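Local atomic coordinates of tapirin (Caldicellulosiruptor kristjanssonii, PDB entry 6N2B), a protein that probably attaches cells to plant biomass by binding cellulose, through a calcium-containing C-terminal domain built as a beta-helix. Residues 446-451 with 476-481; 490-495 with 520-525; 354-359 with 400-405; 360-365 with 386-391. All coordinates share one frame; numbering follows the deposited sequence.

Interaction 1. Residues 446-451 with 476-481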
loop_
_atom_site.group_PDB
_atom_site.type_symbol
_atom_site.label_atom_id
_atom_site.label_comp_id
_atom_site.label_asym_id
_atom_site.label_seq_id
_atom_site.Cartn_x
_atom_site.Cartn_y
_atom_site.Cartn_z
ATOM N N PRO A 446 -5.007 7.109 25.137
ATOM C CA PRO A 446 -6.101 6.224 25.535
ATOM C C PRO A 446 -5.662 4.809 25.860
ATOM O O PRO A 446 -4.529 4.433 25.561
ATOM C CB PRO A 446 -7.000 6.200 24.291
ATOM C CG PRO A 446 -6.508 7.300 23.408
ATOM C CD PRO A 446 -5.067 7.419 23.700
ATOM N N TRP A 447 -6.567 4.034 26.453
ATOM C CA TRP A 447 -6.294 2.632 26.729
ATOM C C TRP A 447 -5.963 1.895 25.439
ATOM O O TRP A 447 -6.512 2.187 24.370
ATOM C CB TRP A 447 -7.498 1.967 27.386
ATOM C CG TRP A 447 -7.856 2.497 28.725
ATOM C CD1 TRP A 447 -7.088 3.292 29.545
ATOM C CD2 TRP A 447 -9.082 2.270 29.421
ATOM N NE1 TRP A 447 -7.774 3.571 30.708
ATOM C CE2 TRP A 447 -8.998 2.958 30.656
ATOM C CE3 TRP A 447 -10.246 1.548 29.121
ATOM C CZ2 TRP A 447 -10.031 2.945 31.581
ATOM C CZ3 TRP A 447 -11.270 1.538 30.039
ATOM C CH2 TRP A 447 -11.158 2.233 31.257
ATOM N N GLU A 448 -5.069 0.921 25.547
ATOM C CA GLU A 448 -4.631 0.133 24.410
ATOM C C GLU A 448 -4.949 -1.331 24.673
ATOM O O GLU A 448 -4.763 -1.830 25.787
ATOM C CB GLU A 448 -3.128 0.325 24.158
ATOM C CG GLU A 448 -2.694 1.775 23.971
ATOM C CD GLU A 448 -1.227 1.904 23.533
ATOM O OE1 GLU A 448 -0.575 0.856 23.259
ATOM O OE2 GLU A 448 -0.721 3.060 23.467
ATOM N N ILE A 449 -5.465 -2.017 23.666
ATOM C CA ILE A 449 -5.729 -3.443 23.781
ATOM C C ILE A 449 -5.385 -4.060 22.446
ATOM O O ILE A 449 -5.658 -3.475 21.396
ATOM C CB ILE A 449 -7.190 -3.761 24.184
ATOM C CG1 ILE A 449 -7.451 -5.272 24.128
ATOM C CG2 ILE A 449 -8.197 -3.032 23.330
ATOM C CD1 ILE A 449 -8.637 -5.732 24.990
ATOM N N VAL A 450 -4.729 -5.212 22.483
ATOM C CA VAL A 450 -4.509 -6.016 21.290
ATOM C C VAL A 450 -5.411 -7.237 21.388
ATOM O O VAL A 450 -5.507 -7.864 22.452
ATOM C CB VAL A 450 -3.036 -6.422 21.131
ATOM C CG1 VAL A 450 -2.506 -7.009 22.427
ATOM C CG2 VAL A 450 -2.907 -7.403 19.995
ATOM N N VAL A 451 -6.097 -7.551 20.295
ATOM C CA VAL A 451 -7.034 -8.664 20.250
ATOM C C VAL A 451 -6.474 -9.731 19.312
ATOM O O VAL A 451 -6.197 -9.456 18.139
ATOM C CB VAL A 451 -8.428 -8.181 19.825
ATOM C CG1 VAL A 451 -9.378 -9.359 19.611
ATOM C CG2 VAL A 451 -8.968 -7.223 20.901
ATOM N N ASN A 476 -12.573 5.916 22.196
ATOM C CA ASN A 476 -11.200 6.334 21.944
ATOM C C ASN A 476 -10.176 5.204 22.107
ATOM O O ASN A 476 -8.972 5.469 22.026
ATOM C CB ASN A 476 -10.838 7.539 22.845
ATOM C CG ASN A 476 -10.518 7.146 24.311
ATOM O OD1 ASN A 476 -10.722 6.007 24.737
ATOM N ND2 ASN A 476 -10.002 8.106 25.076
ATOM N N VAL A 477 -10.608 3.956 22.316
ATOM C CA VAL A 477 -9.643 2.895 22.607
ATOM C C VAL A 477 -8.756 2.635 21.392
ATOM O O VAL A 477 -9.217 2.622 20.247
ATOM C CB VAL A 477 -10.339 1.606 23.093
ATOM C CG1 VAL A 477 -11.222 0.995 22.025
ATOM C CG2 VAL A 477 -9.300 0.600 23.543
ATOM N N ARG A 478 -7.458 2.497 21.639
ATOM C CA ARG A 478 -6.506 2.119 20.606
ATOM C C ARG A 478 -6.569 0.610 20.431
ATOM O O ARG A 478 -6.370 -0.142 21.396
ATOM C CB ARG A 478 -5.095 2.562 20.981
ATOM C CG ARG A 478 -4.941 4.057 21.139
ATOM C CD ARG A 478 -4.654 4.667 19.789
ATOM N NE ARG A 478 -4.967 6.090 19.745
ATOM C CZ ARG A 478 -4.134 7.048 20.129
ATOM N NH1 ARG A 478 -2.930 6.745 20.591
ATOM N NH2 ARG A 478 -4.519 8.307 20.057
ATOM N N LEU A 479 -6.836 0.174 19.204
ATOM C CA LEU A 479 -7.107 -1.219 18.891
ATOM C C LEU A 479 -6.016 -1.783 17.986
ATOM O O LEU A 479 -5.723 -1.219 16.927
ATOM C CB LEU A 479 -8.465 -1.333 18.213
ATOM C CG LEU A 479 -9.488 -2.359 18.652
ATOM C CD1 LEU A 479 -10.428 -2.614 17.484
ATOM C CD2 LEU A 479 -8.807 -3.629 19.106
ATOM N N TYR A 480 -5.419 -2.889 18.404
ATOM C CA TYR A 480 -4.442 -3.629 17.610
ATOM C C TYR A 480 -5.024 -5.020 17.358
ATOM O O TYR A 480 -5.176 -5.817 18.294
ATOM C CB TYR A 480 -3.096 -3.689 18.332
ATOM C CG TYR A 480 -2.591 -2.318 18.585
ATOM C CD1 TYR A 480 -3.033 -1.592 19.682
ATOM C CD2 TYR A 480 -1.716 -1.701 17.679
ATOM C CE1 TYR A 480 -2.602 -0.297 19.890
ATOM C CE2 TYR A 480 -1.278 -0.414 17.880
ATOM C CZ TYR A 480 -1.723 0.286 18.982
ATOM O OH TYR A 480 -1.289 1.574 19.186
ATOM N N LEU A 481 -5.402 -5.289 16.112
ATOM C CA LEU A 481 -6.037 -6.546 15.749
ATOM C C LEU A 481 -4.989 -7.453 15.136
ATOM O O LEU A 481 -4.313 -7.056 14.180
ATOM C CB LEU A 481 -7.180 -6.333 14.749
ATOM C CG LEU A 481 -8.222 -5.236 14.992
ATOM C CD1 LEU A 481 -9.141 -5.044 13.791
ATOM C CD2 LEU A 481 -9.035 -5.554 16.223
HETATM O O HOH W 1 -9.508 5.175 27.358
HETATM O O HOH W 2 -1.345 4.059 20.675
#

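Interaction 2. Residues 490-495 with 520-525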
loop_
_atom_site.group_PDB
_atom_site.type_symbol
_atom_site.label_atom_id
_atom_site.label_comp_id
_atom_site.label_asym_id
_atom_site.label_seq_id
_atom_site.Cartn_x
_atom_site.Cartn_y
_atom_site.Cartn_z
ATOM N N SER A 490 -19.980 -7.420 10.536
ATOM C CA SER A 490 -21.297 -7.697 9.962
ATOM C C SER A 490 -22.327 -6.634 10.289
ATOM O O SER A 490 -23.344 -6.531 9.589
ATOM C CB SER A 490 -21.828 -9.046 10.463
ATOM O OG SER A 490 -21.503 -10.077 9.548
ATOM N N ASN A 491 -22.086 -5.871 11.331
ATOM C CA ASN A 491 -22.996 -4.895 11.882
ATOM C C ASN A 491 -22.171 -3.768 12.495
ATOM O O ASN A 491 -22.280 -3.491 13.696
ATOM C CB ASN A 491 -23.899 -5.567 12.913
ATOM C CG ASN A 491 -25.283 -4.978 12.927
ATOM O OD1 ASN A 491 -25.606 -4.116 12.107
ATOM N ND2 ASN A 491 -26.116 -5.430 13.862
ATOM N N PRO A 492 -21.334 -3.095 11.704
ATOM C CA PRO A 492 -20.364 -2.155 12.297
ATOM C C PRO A 492 -20.966 -1.070 13.189
ATOM O O PRO A 492 -20.259 -0.579 14.078
ATOM C CB PRO A 492 -19.670 -1.545 11.068
ATOM C CG PRO A 492 -20.556 -1.861 9.907
ATOM C CD PRO A 492 -21.221 -3.154 10.236
ATOM N N THR A 493 -22.231 -0.668 13.003
ATOM C CA THR A 493 -22.775 0.407 13.843
ATOM C C THR A 493 -22.897 -0.007 15.317
ATOM O O THR A 493 -23.007 0.859 16.198
ATOM C CB THR A 493 -24.121 0.905 13.272
ATOM O OG1 THR A 493 -25.118 -0.119 13.317
ATOM C CG2 THR A 493 -23.949 1.328 11.833
ATOM N N SER A 494 -22.819 -1.308 15.596
ATOM C CA SER A 494 -22.725 -1.835 16.951
ATOM C C SER A 494 -21.393 -1.539 17.644
ATOM O O SER A 494 -21.312 -1.683 18.866
ATOM C CB SER A 494 -22.910 -3.336 16.907
ATOM O OG SER A 494 -21.776 -3.911 16.281
ATOM N N LEU A 495 -20.333 -1.195 16.904
ATOM C CA LEU A 495 -19.048 -0.885 17.540
ATOM C C LEU A 495 -18.988 0.597 17.902
ATOM O O LEU A 495 -19.457 1.445 17.133
ATOM C CB LEU A 495 -17.883 -1.221 16.615
ATOM C CG LEU A 495 -17.810 -2.654 16.090
ATOM C CD1 LEU A 495 -16.763 -2.764 15.013
ATOM C CD2 LEU A 495 -17.481 -3.607 17.211
ATOM N N ILE A 520 -10.828 -8.137 4.690
ATOM C CA ILE A 520 -11.684 -7.332 5.552
ATOM C C ILE A 520 -13.035 -7.243 4.874
ATOM O O ILE A 520 -13.115 -6.920 3.683
ATOM C CB ILE A 520 -11.102 -5.927 5.787
ATOM C CG1 ILE A 520 -9.592 -5.987 5.813
ATOM C CG2 ILE A 520 -11.623 -5.310 7.096
ATOM C CD1 ILE A 520 -8.971 -4.670 6.023
ATOM N N ASN A 521 -14.089 -7.550 5.612
ATOM C CA ASN A 521 -15.448 -7.432 5.110
ATOM C C ASN A 521 -16.250 -6.597 6.084
ATOM O O ASN A 521 -16.083 -6.724 7.296
ATOM C CB ASN A 521 -16.103 -8.786 4.939
ATOM C CG ASN A 521 -15.412 -9.626 3.892
ATOM O OD1 ASN A 521 -15.270 -9.205 2.740
ATOM N ND2 ASN A 521 -14.974 -10.826 4.284
ATOM N N ILE A 522 -17.114 -5.736 5.556
ATOM C CA ILE A 522 -17.928 -4.877 6.399
ATOM C C ILE A 522 -19.160 -4.498 5.604
ATOM O O ILE A 522 -19.105 -4.351 4.379
ATOM C CB ILE A 522 -17.124 -3.641 6.870
ATOM C CG1 ILE A 522 -18.002 -2.697 7.681
ATOM C CG2 ILE A 522 -16.555 -2.931 5.700
ATOM C CD1 ILE A 522 -17.236 -1.557 8.322
ATOM N N SER A 523 -20.280 -4.353 6.304
ATOM C CA SER A 523 -21.583 -4.107 5.700
ATOM C C SER A 523 -22.016 -2.679 5.995
ATOM O O SER A 523 -22.237 -2.325 7.158
ATOM C CB SER A 523 -22.611 -5.094 6.239
ATOM O OG SER A 523 -21.991 -6.349 6.454
ATOM N N GLY A 524 -22.141 -1.869 4.945
ATOM C CA GLY A 524 -22.715 -0.545 5.079
ATOM C C GLY A 524 -21.864 0.495 5.775
ATOM O O GLY A 524 -22.420 1.390 6.419
ATOM N N ALA A 525 -20.536 0.418 5.659
ATOM C CA ALA A 525 -19.663 1.431 6.248
ATOM C C ALA A 525 -18.244 1.260 5.718
ATOM O O ALA A 525 -17.850 0.169 5.308
ATOM C CB ALA A 525 -19.661 1.361 7.782
#

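Interaction 3. Residues 354-359 with 400-405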
loop_
_atom_site.group_PDB
_atom_site.type_symbol
_atom_site.label_atom_id
_atom_site.label_comp_id
_atom_site.label_asym_id
_atom_site.label_seq_id
_atom_site.Cartn_x
_atom_site.Cartn_y
_atom_site.Cartn_z
ATOM N N THR A 354 15.300 13.391 -15.344
ATOM C CA THR A 354 15.814 12.577 -16.438
ATOM C C THR A 354 15.161 11.207 -16.393
ATOM O O THR A 354 15.192 10.536 -15.360
ATOM C CB THR A 354 17.340 12.412 -16.375
ATOM O OG1 THR A 354 17.980 13.697 -16.452
ATOM C CG2 THR A 354 17.810 11.568 -17.526
ATOM N N LEU A 355 14.572 10.792 -17.504
ATOM C CA LEU A 355 14.111 9.423 -17.681
ATOM C C LEU A 355 15.132 8.650 -18.512
ATOM O O LEU A 355 15.594 9.146 -19.544
ATOM C CB LEU A 355 12.741 9.402 -18.366
ATOM C CG LEU A 355 12.281 8.028 -18.884
ATOM C CD1 LEU A 355 12.300 7.003 -17.768
ATOM C CD2 LEU A 355 10.894 8.073 -19.514
ATOM N N TYR A 356 15.491 7.448 -18.066
ATOM C CA TYR A 356 16.225 6.490 -18.886
ATOM C C TYR A 356 15.341 5.280 -19.111
ATOM O O TYR A 356 14.784 4.739 -18.154
ATOM C CB TYR A 356 17.530 6.035 -18.231
ATOM C CG TYR A 356 18.434 7.145 -17.742
ATOM C CD1 TYR A 356 18.171 7.798 -16.533
ATOM C CD2 TYR A 356 19.570 7.526 -18.469
ATOM C CE1 TYR A 356 18.998 8.801 -16.063
ATOM C CE2 TYR A 356 20.409 8.539 -18.004
ATOM C CZ TYR A 356 20.114 9.173 -16.799
ATOM O OH TYR A 356 20.921 10.182 -16.324
ATOM N N CYS A 357 15.210 4.853 -20.362
ATOM C CA CYS A 357 14.521 3.608 -20.655
ATOM C C CYS A 357 15.231 2.906 -21.796
ATOM O O CYS A 357 15.705 3.558 -22.723
ATOM C CB CYS A 357 13.058 3.841 -21.017
ATOM S SG CYS A 357 12.776 5.006 -22.371
ATOM N N ASP A 358 15.322 1.574 -21.719
ATOM C CA ASP A 358 15.928 0.828 -22.815
ATOM C C ASP A 358 15.096 0.971 -24.079
ATOM O O ASP A 358 15.643 1.066 -25.184
ATOM C CB ASP A 358 16.096 -0.644 -22.429
ATOM C CG ASP A 358 16.696 -1.486 -23.557
ATOM O OD1 ASP A 358 17.927 -1.388 -23.797
ATOM O OD2 ASP A 358 15.936 -2.248 -24.206
ATOM N N GLN A 359 13.775 1.023 -23.936
ATOM C CA GLN A 359 12.885 1.205 -25.071
ATOM C C GLN A 359 11.811 2.236 -24.752
ATOM O O GLN A 359 11.360 2.365 -23.608
ATOM C CB GLN A 359 12.225 -0.113 -25.476
ATOM C CG GLN A 359 13.142 -1.009 -26.262
ATOM C CD GLN A 359 12.554 -2.369 -26.469
ATOM O OE1 GLN A 359 11.407 -2.505 -26.918
ATOM N NE2 GLN A 359 13.328 -3.398 -26.135
ATOM N N ALA A 400 23.578 3.646 -24.706
ATOM C CA ALA A 400 23.556 4.525 -23.549
ATOM C C ALA A 400 23.887 3.755 -22.272
ATOM O O ALA A 400 23.560 2.571 -22.119
ATOM C CB ALA A 400 22.191 5.205 -23.421
ATOM N N THR A 401 24.562 4.445 -21.360
ATOM C CA THR A 401 24.881 3.924 -20.041
ATOM C C THR A 401 23.944 4.574 -19.035
ATOM O O THR A 401 23.938 5.802 -18.897
ATOM C CB THR A 401 26.338 4.215 -19.688
ATOM O OG1 THR A 401 27.183 3.257 -20.336
ATOM C CG2 THR A 401 26.553 4.168 -18.175
ATOM N N PHE A 402 23.143 3.753 -18.341
ATOM C CA PHE A 402 22.229 4.283 -17.335
ATOM C C PHE A 402 22.887 4.295 -15.962
ATOM O O PHE A 402 23.840 3.552 -15.706
ATOM C CB PHE A 402 20.951 3.452 -17.286
ATOM C CG PHE A 402 20.149 3.492 -18.555
ATOM C CD1 PHE A 402 20.435 4.419 -19.552
ATOM C CD2 PHE A 402 19.094 2.606 -18.747
ATOM C CE1 PHE A 402 19.696 4.454 -20.720
ATOM C CE2 PHE A 402 18.340 2.641 -19.915
ATOM C CZ PHE A 402 18.642 3.561 -20.903
ATOM N N PRO A 403 22.423 5.149 -15.056
ATOM C CA PRO A 403 22.938 5.105 -13.680
ATOM C C PRO A 403 22.458 3.848 -12.969
ATOM O O PRO A 403 21.613 3.093 -13.452
ATOM C CB PRO A 403 22.388 6.377 -13.021
ATOM C CG PRO A 403 21.293 6.854 -13.936
ATOM C CD PRO A 403 21.594 6.342 -15.312
ATOM N N SER A 404 23.037 3.618 -11.799
ATOM C CA SER A 404 22.710 2.417 -11.054
ATOM C C SER A 404 21.458 2.646 -10.221
ATOM O O SER A 404 21.178 3.765 -9.784
ATOM C CB SER A 404 23.881 2.011 -10.160
ATOM O OG SER A 404 24.994 1.595 -10.944
ATOM N N TYR A 405 20.685 1.576 -10.038
ATOM C CA TYR A 405 19.600 1.563 -9.062
ATOM C C TYR A 405 20.135 2.001 -7.706
ATOM O O TYR A 405 21.276 1.680 -7.355
ATOM C CB TYR A 405 18.986 0.169 -8.924
ATOM C CG TYR A 405 17.958 -0.199 -9.969
ATOM C CD1 TYR A 405 17.584 0.694 -10.973
ATOM C CD2 TYR A 405 17.361 -1.450 -9.950
ATOM C CE1 TYR A 405 16.638 0.330 -11.928
ATOM C CE2 TYR A 405 16.434 -1.818 -10.888
ATOM C CZ TYR A 405 16.067 -0.939 -11.872
ATOM O OH TYR A 405 15.121 -1.340 -12.788
#

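Interaction 4. Residues 360-365 with 386-391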
loop_
_atom_site.group_PDB
_atom_site.type_symbol
_atom_site.label_atom_id
_atom_site.label_comp_id
_atom_site.label_asym_id
_atom_site.label_seq_id
_atom_site.Cartn_x
_atom_site.Cartn_y
_atom_site.Cartn_z
ATOM N N LEU A 360 11.397 2.961 -25.787
ATOM C CA LEU A 360 10.325 3.937 -25.682
ATOM C C LEU A 360 9.350 3.722 -26.827
ATOM O O LEU A 360 9.729 3.830 -27.996
ATOM C CB LEU A 360 10.881 5.356 -25.706
ATOM C CG LEU A 360 9.866 6.469 -25.958
ATOM C CD1 LEU A 360 8.805 6.486 -24.874
ATOM C CD2 LEU A 360 10.598 7.785 -26.023
ATOM N N GLU A 361 8.101 3.424 -26.496
ATOM C CA GLU A 361 7.042 3.228 -27.474
ATOM C C GLU A 361 5.927 4.221 -27.190
ATOM O O GLU A 361 5.491 4.344 -26.045
ATOM C CB GLU A 361 6.511 1.792 -27.414
ATOM C CG GLU A 361 5.527 1.426 -28.528
ATOM C CD GLU A 361 4.819 0.100 -28.278
ATOM O OE1 GLU A 361 3.574 0.048 -28.433
ATOM O OE2 GLU A 361 5.511 -0.882 -27.919
ATOM N N VAL A 362 5.486 4.945 -28.219
ATOM C CA VAL A 362 4.337 5.843 -28.141
ATOM C C VAL A 362 3.407 5.507 -29.300
ATOM O O VAL A 362 3.869 5.195 -30.404
ATOM C CB VAL A 362 4.756 7.329 -28.176
ATOM C CG1 VAL A 362 3.555 8.250 -27.892
ATOM C CG2 VAL A 362 5.885 7.587 -27.193
ATOM N N ARG A 363 2.099 5.576 -29.059
ATOM C CA ARG A 363 1.146 4.906 -29.930
ATOM C C ARG A 363 -0.238 5.480 -29.670
ATOM O O ARG A 363 -0.462 6.138 -28.652
ATOM C CB ARG A 363 1.184 3.394 -29.673
ATOM C CG ARG A 363 0.496 2.496 -30.679
ATOM C CD ARG A 363 1.131 1.108 -30.661
ATOM N NE ARG A 363 2.580 1.148 -30.905
ATOM C CZ ARG A 363 3.161 1.154 -32.112
ATOM N NH1 ARG A 363 2.425 1.117 -33.224
ATOM N NH2 ARG A 363 4.490 1.195 -32.209
ATOM N N ASN A 364 -1.147 5.245 -30.622
ATOM C CA ASN A 364 -2.573 5.546 -30.504
ATOM C C ASN A 364 -2.868 6.791 -29.672
ATOM O O ASN A 364 -3.546 6.699 -28.643
ATOM C CB ASN A 364 -3.320 4.354 -29.898
ATOM C CG ASN A 364 -3.198 3.090 -30.736
ATOM O OD1 ASN A 364 -2.888 3.145 -31.928
ATOM N ND2 ASN A 364 -3.449 1.938 -30.110
ATOM N N ASN A 365 -2.350 7.945 -30.095
ATOM C CA ASN A 365 -2.576 9.247 -29.463
ATOM C C ASN A 365 -1.952 9.376 -28.083
ATOM O O ASN A 365 -2.278 10.319 -27.350
ATOM C CB ASN A 365 -4.064 9.605 -29.374
ATOM C CG ASN A 365 -4.641 9.993 -30.718
ATOM O OD1 ASN A 365 -5.602 9.378 -31.182
ATOM N ND2 ASN A 365 -4.044 11.007 -31.365
ATOM N N GLY A 386 1.538 8.611 -32.219
ATOM C CA GLY A 386 1.664 9.444 -31.047
ATOM C C GLY A 386 2.627 10.607 -31.239
ATOM O O GLY A 386 3.275 10.775 -32.269
ATOM N N THR A 387 2.713 11.413 -30.191
ATOM C CA THR A 387 3.436 12.661 -30.222
ATOM C C THR A 387 4.504 12.682 -29.137
ATOM O O THR A 387 4.396 12.002 -28.117
ATOM C CB THR A 387 2.473 13.835 -30.041
ATOM O OG1 THR A 387 3.110 15.018 -30.516
ATOM C CG2 THR A 387 2.093 14.009 -28.576
ATOM N N ILE A 388 5.576 13.423 -29.401
ATOM C CA ILE A 388 6.467 13.932 -28.365
ATOM C C ILE A 388 6.698 15.407 -28.647
ATOM O O ILE A 388 7.210 15.765 -29.713
ATOM C CB ILE A 388 7.807 13.188 -28.310
ATOM C CG1 ILE A 388 7.603 11.754 -27.881
ATOM C CG2 ILE A 388 8.747 13.835 -27.318
ATOM C CD1 ILE A 388 8.289 10.829 -28.770
ATOM N N GLU A 389 6.310 16.261 -27.709
ATOM C CA GLU A 389 6.517 17.694 -27.855
ATOM C C GLU A 389 7.235 18.194 -26.604
ATOM O O GLU A 389 7.779 17.429 -25.799
ATOM C CB GLU A 389 5.191 18.424 -28.123
ATOM C CG GLU A 389 4.144 17.620 -28.879
ATOM C CD GLU A 389 3.240 18.485 -29.783
ATOM O OE1 GLU A 389 3.657 19.622 -30.154
ATOM O OE2 GLU A 389 2.124 18.048 -30.132
ATOM N N GLY A 390 7.221 19.509 -26.409
ATOM C CA GLY A 390 7.857 20.118 -25.271
ATOM C C GLY A 390 9.273 20.573 -25.554
ATOM O O GLY A 390 9.948 20.080 -26.467
ATOM N N PRO A 391 9.757 21.517 -24.749
ATOM C CA PRO A 391 11.052 22.165 -25.015
ATOM C C PRO A 391 12.277 21.445 -24.467
ATOM O O PRO A 391 13.381 21.995 -24.564
ATOM C CB PRO A 391 10.881 23.522 -24.316
ATOM C CG PRO A 391 9.965 23.219 -23.150
ATOM C CD PRO A 391 9.030 22.144 -23.628
#

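Interaction 1. Residues 446-451 with 476-481
E448 and R478, I449 and L479, V450 and Y480, and V451 and L481 pair as neighbouring parallel strands, their axes 4.7 Å apart and 19° from aligned. The backbone bonds follow the staggered parallel pattern: R478 N gives to W447 O, I449 N to R478 O, Y480 N to I449 O, and V451 N to Y480 O.

Apolar contacts fill the face carrying I449 and V451. I449 CG2 meets V477 CG2 at 3.8 Å, and V451 CG2 meets L479 CD2 at 4.0 Å; branched aliphatic residues suit this side, where V451 and L479 touch L462 of helix 459-470. On the other face V450 CB rests on Y480 CB, under I538 of helix 536-546.

Polar groups gather at the N-terminal end of the pair, on the face of E448, R478 and Y480. The R478 chain bends at CD (chi2 -86°), and its guanidinium lies flat with P446 CD over its centre, 3.7 Å from CZ. A water in the guanidinium plane accepts from R478 NH1 (3.1 Å) and donates to E448 OE2 and Y480 OH (2.9 Å). E448 OE1 takes the amide of G535, and Y480 OH bonds K532 O. An alanine in place of R478, lacking the NH1 donor, would probably leave the water less firmly held and the P446 ring without the flat group it covers.

The charged ends of E448 and R478 are linked through the water and do not touch, R478 NH1 and E448 OE2 being 5.2 Å apart; their opposite charges probably still favour each other, while three hydrogen bonds hold the bridging water in place.

Interaction 2. Residues 490-495 with 520-525
P492 carries the apolar part of this contact, its ring set against I522 and A525. CG reaches I522 CG1 at 3.5 Å and A525 CB at 4.0 Å, while P492 CB lies 3.7 Å from I522 CD1. In I522, chi1 176° puts CG1 anti to the backbone N, and chi2 173° extends the chain to CD1. The two side chains also share L505 of strand 504-508, so a compact ring and a branched aliphatic chain close one small hydrophobic cluster.

Polar contact between the segments is slight. P492 CG and CD lie beside the carbonyl S523 O, and S523 OG makes at most a weak hydrogen bond to S490 O (3.4 Å).

The stronger polar bonds lie within 490-495. N491 O accepts twice from one residue, from S494 OG at 2.7 Å and from S494 N at 2.9 Å, the two donors coming from opposite faces of the carbonyl plane. L495 N bonds P492 O; together with S494 N to N491 O, this gives the 3-10 turn 492-494. Proline suits its first position, since its ring fixes phi near the required value. An alanine here would probably open a gap beside I522 CG1 and A525 CB, where CG had been, and leave the start of the turn less rigid.

N491 N is held by D459 at the start of helix 459-470. On the other side, S523 and N521 bond the backbone of F489, continuing the parallel pairing of strands 487-489 and 520-522. A loop folded over the end of the neighbouring strand of its sheet is consistent with a turn between the stacked parallel strands of a beta-helix domain.

Interaction 3. Residues 354-359 with 400-405
Y356 and F402 lie alongside each other, pointing opposite ways, and P403 covers the Y356 ring on the same side as F402. The dense part is made of two CH-pi contacts in sequence. Y356 CB stands over the centre of the F402 ring, 3.5 Å from its centroid and 7° off the normal; P403 CD stands in the same manner over the Y356 ring, 3.5 Å from that centroid. The two rings themselves meet obliquely, centroids 5.2 Å apart and planes at 54°, with Y356 CD2 nearest F402 CD1. The far rim of the F402 ring meets the backbone of C357 and D358: F402 CZ is 3.5 Å from C357 O, and D358 N lies in the ring plane, 3.7 Å from CE2. A flat aromatic fits here because its face takes a methylene while its edge meets a peptide.

The outer side is looser. No hydrogen bond joins the two segments; P403 is exposed although its CD is engaged, and T401, turned away from the strand, is also exposed. Polar support comes from R379, which makes a cation-pi contact with F402, a salt bridge to D358 OD1 and a bond to A400 O, tying the loop and the corner at D358 to a common cation.

Strand 354-357 lies between the parallel strands 333-336 and 375-378, and Y356 touches I335 on one and V377 on the other. The loop, having left strand 393-396, runs back across these coils toward helix 408-413: P403 and Y405 both reach I335, and Y405 OH bonds D317 further along.

Interaction 4. Residues 360-365 with 386-391
V362 is the side chain of 360-365 that meets 386-391, and both its methyl groups are used. With chi1 -172°, CG1 lies anti to the backbone N and CG2 anti to the carbonyl carbon. CG1 is 3.9 Å from G386 CA and equally far from T387 O; CG2 is 4.3 Å from I388 CD1. A beta-branched valine suits the position, holding two methyls apart on a short stem. Glycine suits the facing one: a beta carbon on G386 would point at V362 CG1 and collide with it. I388, turned toward V362, also touches V368, I370 and I383, so this small meeting belongs to a larger aliphatic cluster.

The chain then bends beside G386. N364 and N365 both have positive phi, a left-handed conformation that asparagine tolerates better than most residues, and N365 CA comes within 4.5 Å of G386 CA. The touching parts run in directions 113° apart, so here they meet at a corner and do not pair as strands.

R363, N364 and N365 turn away from the contact. In R363, chi3 -56° swings NE out of an otherwise extended chain. This NE bonds E361 OE1, two residues back on the same side of the strand, at 2.9 Å in a salt bridge, from above the carboxylate plane. E361 OE2 has a second cation, K338 on the preceding strand, 338-341. In the other segment T387 OG1 gives to E389 OE2 at 3.2 Å.

Across the two segments there is no hydrogen bond at all: cohesion comes from methyl packing and close backbone approach, while the charged pairs, probably reinforcing one another, work along the strand and between coils.

The four contacts form two groups on opposite sides of the chain's centre. Interactions 3 and 4 are neighbours on the regular coils, centres about 19 Å apart: strand 354-357 turns a corner at D358 and continues as 359-363, so one winding passes from the first contact into the second. Interactions 1 and 2, centres about 18 Å apart, lie in the region containing helix 459-470, which borders both. Between the groups the centres are about 47 to 52 Å apart. Only interaction 1 approaches the calcium site, the V451 side chain lying about 8 Å from the ion and beside the ligands L436 and E465.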